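Local atomic coordinates of DUF5012 domain-containing protein (Bacteroides thetaiotaomicron, PDB entry 5FQ8), a protein that is of unknown function but is probably a surface lipoprotein that combines an Ig-like domain with a BT_2262-like C-terminal domain. Residues T84-D89 with V122-E127; P128-I133 with V154-L159. All blocks are in the same frame, centred on the assembly; numbering follows the deposited sequence.

The two contacts lie side by side on the same side of the chain's centre, their own centres about 9 Å apart, and follow one another in sequence. Contact 1 carries the end of strand 78-87, from the mixed sheet of the Ig-like domain, onto strand 120-125 of the large antiparallel sheet in the C-terminal region. Contact 2 then pairs strands 130-133 and 154-159 within that second sheet. Because strands 120-125 and 130-133 are neighbours there, the contacts meet directly: the Phe-124 O to Tyr-132 N distance of 2.6 Å marks a probable hydrogen bond, and Gln-125 packs on Phe-131. The domain junction thus rests on the same sheet to which the strand pair of contact 2 belongs.

Contact 1 (T84-D89 with V122-E127); sequences TVYVAD and VIFQME
Tyr-86 projects from near the end of strand 78-87 toward strand 120-125, with CG anti to its carbonyl carbon (chi1 -55°). Its CB sits off-centre over the Phe-124 ring, 4.2 Å from the ring centroid, in a CH-pi contact. Beyond CG the ring is shared between two neighbours. CD2 approaches Phe-124 CE1 at 3.4 Å, the two rings meeting obliquely with their planes at 45°. Val-122 reaches in tip to tip, its CG1 over the centre of one Tyr-86 face, 3.8 Å from the centroid and closest to CD1 and CE1. Phe-124 in turn brings CD2 and CE2 against the carbonyl O of Val-87.

Past the strand end the contact becomes more polar. Ala-88 CA makes a CA-H...O contact with Gln-125 O at 3.5 Å, and Asp-89 CB packs on the side-chain amide of Gln-125. Thr-91 ties both side chains down, its O accepting from Gln-125 NE2 and its OG1 bonding Asp-89 OD2. Glu-127 OE1 lies 4.4 Å from Asp-89 OD1, a like-charge approach that may raise the proton affinity of either carboxylate. With axes 36° apart and 7.5 Å at closest approach, the strands are not paired as neighbours in a sheet; they meet mainly through side chains, as is characteristic of an interface between two beta domains, here the Ig-like domain and the C-terminal one.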
loop_
_atom_site.group_PDB
_atom_site.type_symbol
_atom_site.label_atom_id
_atom_site.label_comp_id
_atom_site.label_asym_id
_atom_site.label_seq_id
_atom_site.Cartn_x
_atom_site.Cartn_y
_atom_site.Cartn_z
ATOM N N THR G 84 -30.540 -2.142 -56.439
ATOM C CA THR G 84 -31.434 -1.347 -57.269
ATOM C C THR G 84 -30.903 -1.269 -58.692
ATOM O O THR G 84 -29.758 -0.864 -58.904
ATOM C CB THR G 84 -31.578 0.060 -56.704
ATOM O OG1 THR G 84 -31.896 -0.016 -55.313
ATOM C CG2 THR G 84 -32.676 0.789 -57.430
ATOM N N VAL G 85 -31.736 -1.632 -59.661
ATOM C CA VAL G 85 -31.342 -1.666 -61.062
ATOM C C VAL G 85 -32.169 -0.645 -61.821
ATOM O O VAL G 85 -33.399 -0.648 -61.718
ATOM C CB VAL G 85 -31.522 -3.068 -61.664
ATOM C CG1 VAL G 85 -31.256 -3.039 -63.143
ATOM C CG2 VAL G 85 -30.594 -4.037 -60.994
ATOM N N TYR G 86 -31.497 0.217 -62.585
ATOM C CA TYR G 86 -32.129 1.276 -63.357
ATOM C C TYR G 86 -31.980 1.015 -64.852
ATOM O O TYR G 86 -30.957 0.505 -65.312
ATOM C CB TYR G 86 -31.521 2.639 -63.026
ATOM C CG TYR G 86 -31.527 3.019 -61.565
ATOM C CD1 TYR G 86 -30.495 2.627 -60.724
ATOM C CD2 TYR G 86 -32.542 3.800 -61.034
ATOM C CE1 TYR G 86 -30.483 2.987 -59.391
ATOM C CE2 TYR G 86 -32.539 4.164 -59.703
ATOM C CZ TYR G 86 -31.507 3.753 -58.887
ATOM O OH TYR G 86 -31.493 4.109 -57.562
ATOM N N VAL G 87 -33.002 1.398 -65.616
ATOM C CA VAL G 87 -33.070 1.115 -67.046
ATOM C C VAL G 87 -33.208 2.423 -67.816
ATOM O O VAL G 87 -34.058 3.256 -67.483
ATOM C CB VAL G 87 -34.240 0.169 -67.369
ATOM C CG1 VAL G 87 -34.149 -0.301 -68.798
ATOM C CG2 VAL G 87 -34.221 -1.006 -66.443
ATOM N N ALA G 88 -32.400 2.585 -68.865
ATOM C CA ALA G 88 -32.402 3.805 -69.663
ATOM C C ALA G 88 -33.493 3.755 -70.729
ATOM O O ALA G 88 -34.326 2.850 -70.760
ATOM C CB ALA G 88 -31.028 4.027 -70.280
ATOM N N ASP G 89 -33.498 4.739 -71.624
ATOM C CA ASP G 89 -34.540 4.877 -72.627
ATOM C C ASP G 89 -34.099 4.492 -74.028
ATOM O O ASP G 89 -34.954 4.428 -74.923
ATOM C CB ASP G 89 -35.050 6.325 -72.650
ATOM C CG ASP G 89 -36.268 6.511 -73.540
ATOM O OD1 ASP G 89 -37.391 6.284 -73.057
ATOM O OD2 ASP G 89 -36.094 6.879 -74.719
ATOM N N VAL G 122 -27.132 8.974 -59.159
ATOM C CA VAL G 122 -27.669 8.164 -60.246
ATOM C C VAL G 122 -28.510 9.042 -61.161
ATOM O O VAL G 122 -29.377 9.784 -60.688
ATOM C CB VAL G 122 -28.517 6.995 -59.710
ATOM C CG1 VAL G 122 -28.980 6.114 -60.847
ATOM C CG2 VAL G 122 -27.736 6.193 -58.695
ATOM N N ILE G 123 -28.270 8.941 -62.472
ATOM C CA ILE G 123 -28.980 9.728 -63.481
ATOM C C ILE G 123 -29.239 8.846 -64.699
ATOM O O ILE G 123 -28.294 8.391 -65.351
ATOM C CB ILE G 123 -28.195 10.987 -63.906
ATOM C CG1 ILE G 123 -27.693 11.773 -62.695
ATOM C CG2 ILE G 123 -29.065 11.886 -64.741
ATOM C CD1 ILE G 123 -26.941 13.009 -63.046
ATOM N N PHE G 124 -30.507 8.623 -65.026
ATOM C CA PHE G 124 -30.868 7.869 -66.219
ATOM C C PHE G 124 -32.095 8.508 -66.847
ATOM O O PHE G 124 -32.855 9.214 -66.183
ATOM C CB PHE G 124 -31.142 6.385 -65.908
ATOM C CG PHE G 124 -32.485 6.129 -65.260
ATOM C CD1 PHE G 124 -32.622 6.168 -63.883
ATOM C CD2 PHE G 124 -33.602 5.839 -66.029
ATOM C CE1 PHE G 124 -33.843 5.937 -63.290
ATOM C CE2 PHE G 124 -34.829 5.606 -65.439
ATOM C CZ PHE G 124 -34.949 5.657 -64.066
ATOM N N GLN G 125 -32.301 8.241 -68.132
ATOM C CA GLN G 125 -33.417 8.834 -68.860
ATOM C C GLN G 125 -34.549 7.829 -69.011
ATOM O O GLN G 125 -34.334 6.701 -69.459
ATOM C CB GLN G 125 -32.979 9.356 -70.231
ATOM C CG GLN G 125 -32.274 8.357 -71.123
ATOM C CD GLN G 125 -32.427 8.675 -72.603
ATOM O OE1 GLN G 125 -32.932 9.730 -72.983
ATOM N NE2 GLN G 125 -31.998 7.745 -73.447
ATOM N N MET G 126 -35.753 8.251 -68.642
ATOM C CA MET G 126 -36.952 7.437 -68.770
ATOM C C MET G 126 -37.790 7.822 -69.977
ATOM O O MET G 126 -38.729 7.095 -70.318
ATOM C CB MET G 126 -37.804 7.563 -67.505
ATOM C CG MET G 126 -37.137 8.382 -66.410
ATOM S SD MET G 126 -38.293 9.243 -65.334
ATOM C CE MET G 126 -39.311 7.887 -64.770
ATOM N N GLU G 127 -37.478 8.952 -70.605
ATOM C CA GLU G 127 -38.145 9.505 -71.774
ATOM C C GLU G 127 -37.096 10.294 -72.537
ATOM O O GLU G 127 -36.194 10.867 -71.915
ATOM C CB GLU G 127 -39.322 10.413 -71.382
ATOM C CG GLU G 127 -40.581 9.687 -70.940
ATOM C CD GLU G 127 -41.423 9.199 -72.104
ATOM O OE1 GLU G 127 -40.873 9.000 -73.208
ATOM O OE2 GLU G 127 -42.645 9.022 -71.916
#

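Contact 2 (P128-I133 with V154-L159); sequences PGIFYI and VGKFEL
Strands 130-133 and 154-159 form an antiparallel ladder, the middle step of a beta meander that runs from strand 120-125 to strand 165-171. At its start, Val-154 lies beside Tyr-132, pointing the same way, with CG1 3.9 Å from Tyr-132 OH. Gly-155 pairs with Ile-133 in a hydrogen-bonded pair: Ile-133 N donates to Gly-155 O from above the carbonyl plane at 3.1 Å, while the return bond from Gly-155 N is weak. At its extended backbone angles (phi 161°) a side chain would collide with the carbonyl O of Val-154. Lys-156, opposite Tyr-132 in a non-hydrogen-bonded pair, lays CB against Ile-130 CG2 before its chain leads away.

Phe-157 lies on the face of the sheet that also holds Phe-131 and Ile-133. Its CG takes the crowded position between backbone N and carbonyl carbon (chi1 57°), which swings the ring across to the neighbouring strand. Phe-131 O stands over the ring centre, 4.0 Å above the plane; CE1 touches Phe-131 CB at 3.3 Å, and Ile-133 CB comes to the ring edge 3.5 Å from CE2. The Phe-131 ring is nearly parallel to it, at 6°, but slid so far that they barely overlap. An alanine in place of Phe-157 would probably cost Phe-131 CB and Ile-133 CB the ring they rest on. The bond at this step is nearly straight, Phe-131 N donating almost along the Phe-157 C=O axis at 2.7 Å. Glu-158 returns to the Ile-130 side, its CB and CG crossing Ile-130 CG1 obliquely. Leu-159 rests CB near Phe-131 CE1, and its N closes the ladder with a 2.9 Å hydrogen bond to Gly-129 O, in that carbonyl's plane.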
loop_
_atom_site.group_PDB
_atom_site.type_symbol
_atom_site.label_atom_id
_atom_site.label_comp_id
_atom_site.label_asym_id
_atom_site.label_seq_id
_atom_site.Cartn_x
_atom_site.Cartn_y
_atom_site.Cartn_z
ATOM N N PRO G 128 -37.192 10.370 -73.876
ATOM C CA PRO G 128 -36.051 10.850 -74.665
ATOM C C PRO G 128 -35.553 12.211 -74.225
ATOM O O PRO G 128 -34.419 12.590 -74.526
ATOM C CB PRO G 128 -36.607 10.897 -76.089
ATOM C CG PRO G 128 -37.758 9.954 -76.071
ATOM C CD PRO G 128 -38.365 10.118 -74.725
ATOM N N GLY G 129 -36.387 12.942 -73.494
ATOM C CA GLY G 129 -35.979 14.230 -72.980
ATOM C C GLY G 129 -35.828 14.268 -71.475
ATOM O O GLY G 129 -35.037 15.054 -70.950
ATOM N N ILE G 130 -36.569 13.424 -70.770
ATOM C CA ILE G 130 -36.697 13.509 -69.319
ATOM C C ILE G 130 -35.754 12.509 -68.663
ATOM O O ILE G 130 -35.664 11.351 -69.084
ATOM C CB ILE G 130 -38.157 13.271 -68.886
ATOM C CG1 ILE G 130 -39.077 14.328 -69.499
ATOM C CG2 ILE G 130 -38.275 13.290 -67.377
ATOM C CD1 ILE G 130 -39.689 13.938 -70.824
ATOM N N PHE G 131 -35.048 12.953 -67.629
ATOM C CA PHE G 131 -34.091 12.125 -66.911
ATOM C C PHE G 131 -34.464 12.046 -65.438
ATOM O O PHE G 131 -34.932 13.024 -64.854
ATOM C CB PHE G 131 -32.678 12.679 -67.028
ATOM C CG PHE G 131 -32.105 12.613 -68.409
ATOM C CD1 PHE G 131 -32.624 13.375 -69.436
ATOM C CD2 PHE G 131 -31.029 11.786 -68.674
ATOM C CE1 PHE G 131 -32.089 13.307 -70.705
ATOM C CE2 PHE G 131 -30.487 11.716 -69.937
ATOM C CZ PHE G 131 -31.016 12.477 -70.956
ATOM N N TYR G 132 -34.237 10.882 -64.832
ATOM C CA TYR G 132 -34.460 10.698 -63.404
ATOM C C TYR G 132 -33.160 10.920 -62.650
ATOM O O TYR G 132 -32.114 10.397 -63.041
ATOM C CB TYR G 132 -34.992 9.299 -63.105
ATOM C CG TYR G 132 -35.048 8.965 -61.628
ATOM C CD1 TYR G 132 -36.172 9.270 -60.876
ATOM C CD2 TYR G 132 -33.981 8.333 -60.989
ATOM C CE1 TYR G 132 -36.234 8.964 -59.534
ATOM C CE2 TYR G 132 -34.034 8.025 -59.645
ATOM C CZ TYR G 132 -35.164 8.342 -58.925
ATOM O OH TYR G 132 -35.229 8.036 -57.588
ATOM N N ILE G 133 -33.233 11.678 -61.559
ATOM C CA ILE G 133 -32.072 12.025 -60.750
ATOM C C ILE G 133 -32.344 11.590 -59.321
ATOM O O ILE G 133 -33.400 11.906 -58.762
ATOM C CB ILE G 133 -31.759 13.532 -60.821
ATOM C CG1 ILE G 133 -30.715 13.921 -59.779
ATOM C CG2 ILE G 133 -33.017 14.353 -60.643
ATOM C CD1 ILE G 133 -29.302 13.664 -60.210
ATOM N N VAL G 154 -34.970 13.612 -54.788
ATOM C CA VAL G 154 -35.290 12.952 -56.047
ATOM C C VAL G 154 -36.025 13.931 -56.948
ATOM O O VAL G 154 -36.410 15.017 -56.509
ATOM C CB VAL G 154 -36.124 11.681 -55.809
ATOM C CG1 VAL G 154 -35.399 10.756 -54.860
ATOM C CG2 VAL G 154 -37.482 12.039 -55.253
ATOM N N GLY G 155 -36.214 13.565 -58.208
ATOM C CA GLY G 155 -36.973 14.394 -59.119
ATOM C C GLY G 155 -36.672 14.031 -60.559
ATOM O O GLY G 155 -35.960 13.071 -60.839
ATOM N N LYS G 156 -37.246 14.821 -61.466
ATOM C CA LYS G 156 -37.035 14.655 -62.898
ATOM C C LYS G 156 -36.587 15.977 -63.509
ATOM O O LYS G 156 -36.837 17.054 -62.962
ATOM C CB LYS G 156 -38.305 14.162 -63.607
ATOM C CG LYS G 156 -39.057 13.076 -62.860
ATOM C CD LYS G 156 -40.037 12.332 -63.758
ATOM C CE LYS G 156 -41.028 11.525 -62.930
ATOM N NZ LYS G 156 -41.355 10.191 -63.514
ATOM N N PHE G 157 -35.910 15.885 -64.655
ATOM C CA PHE G 157 -35.530 17.069 -65.414
ATOM C C PHE G 157 -35.470 16.723 -66.899
ATOM O O PHE G 157 -35.212 15.575 -67.268
ATOM C CB PHE G 157 -34.201 17.661 -64.919
ATOM C CG PHE G 157 -33.031 16.710 -64.956
ATOM C CD1 PHE G 157 -32.400 16.406 -66.145
ATOM C CD2 PHE G 157 -32.540 16.153 -63.791
ATOM C CE1 PHE G 157 -31.310 15.572 -66.185
ATOM C CE2 PHE G 157 -31.454 15.300 -63.822
ATOM C CZ PHE G 157 -30.841 15.007 -65.023
ATOM N N GLU G 158 -35.714 17.728 -67.748
ATOM C CA GLU G 158 -35.878 17.549 -69.197
ATOM C C GLU G 158 -34.806 18.330 -69.953
ATOM O O GLU G 158 -34.872 19.560 -70.033
ATOM C CB GLU G 158 -37.267 17.991 -69.648
ATOM C CG GLU G 158 -37.535 17.780 -71.127
ATOM C CD GLU G 158 -38.755 18.529 -71.619
ATOM O OE1 GLU G 158 -39.772 18.567 -70.892
ATOM O OE2 GLU G 158 -38.692 19.086 -72.733
ATOM N N LEU G 159 -33.841 17.614 -70.533
ATOM C CA LEU G 159 -32.685 18.239 -71.172
ATOM C C LEU G 159 -33.092 19.077 -72.376
ATOM O O LEU G 159 -33.715 18.572 -73.314
ATOM C CB LEU G 159 -31.691 17.161 -71.594
ATOM C CG LEU G 159 -30.396 17.611 -72.259
ATOM C CD1 LEU G 159 -29.517 18.312 -71.258
ATOM C CD2 LEU G 159 -29.685 16.413 -72.835
#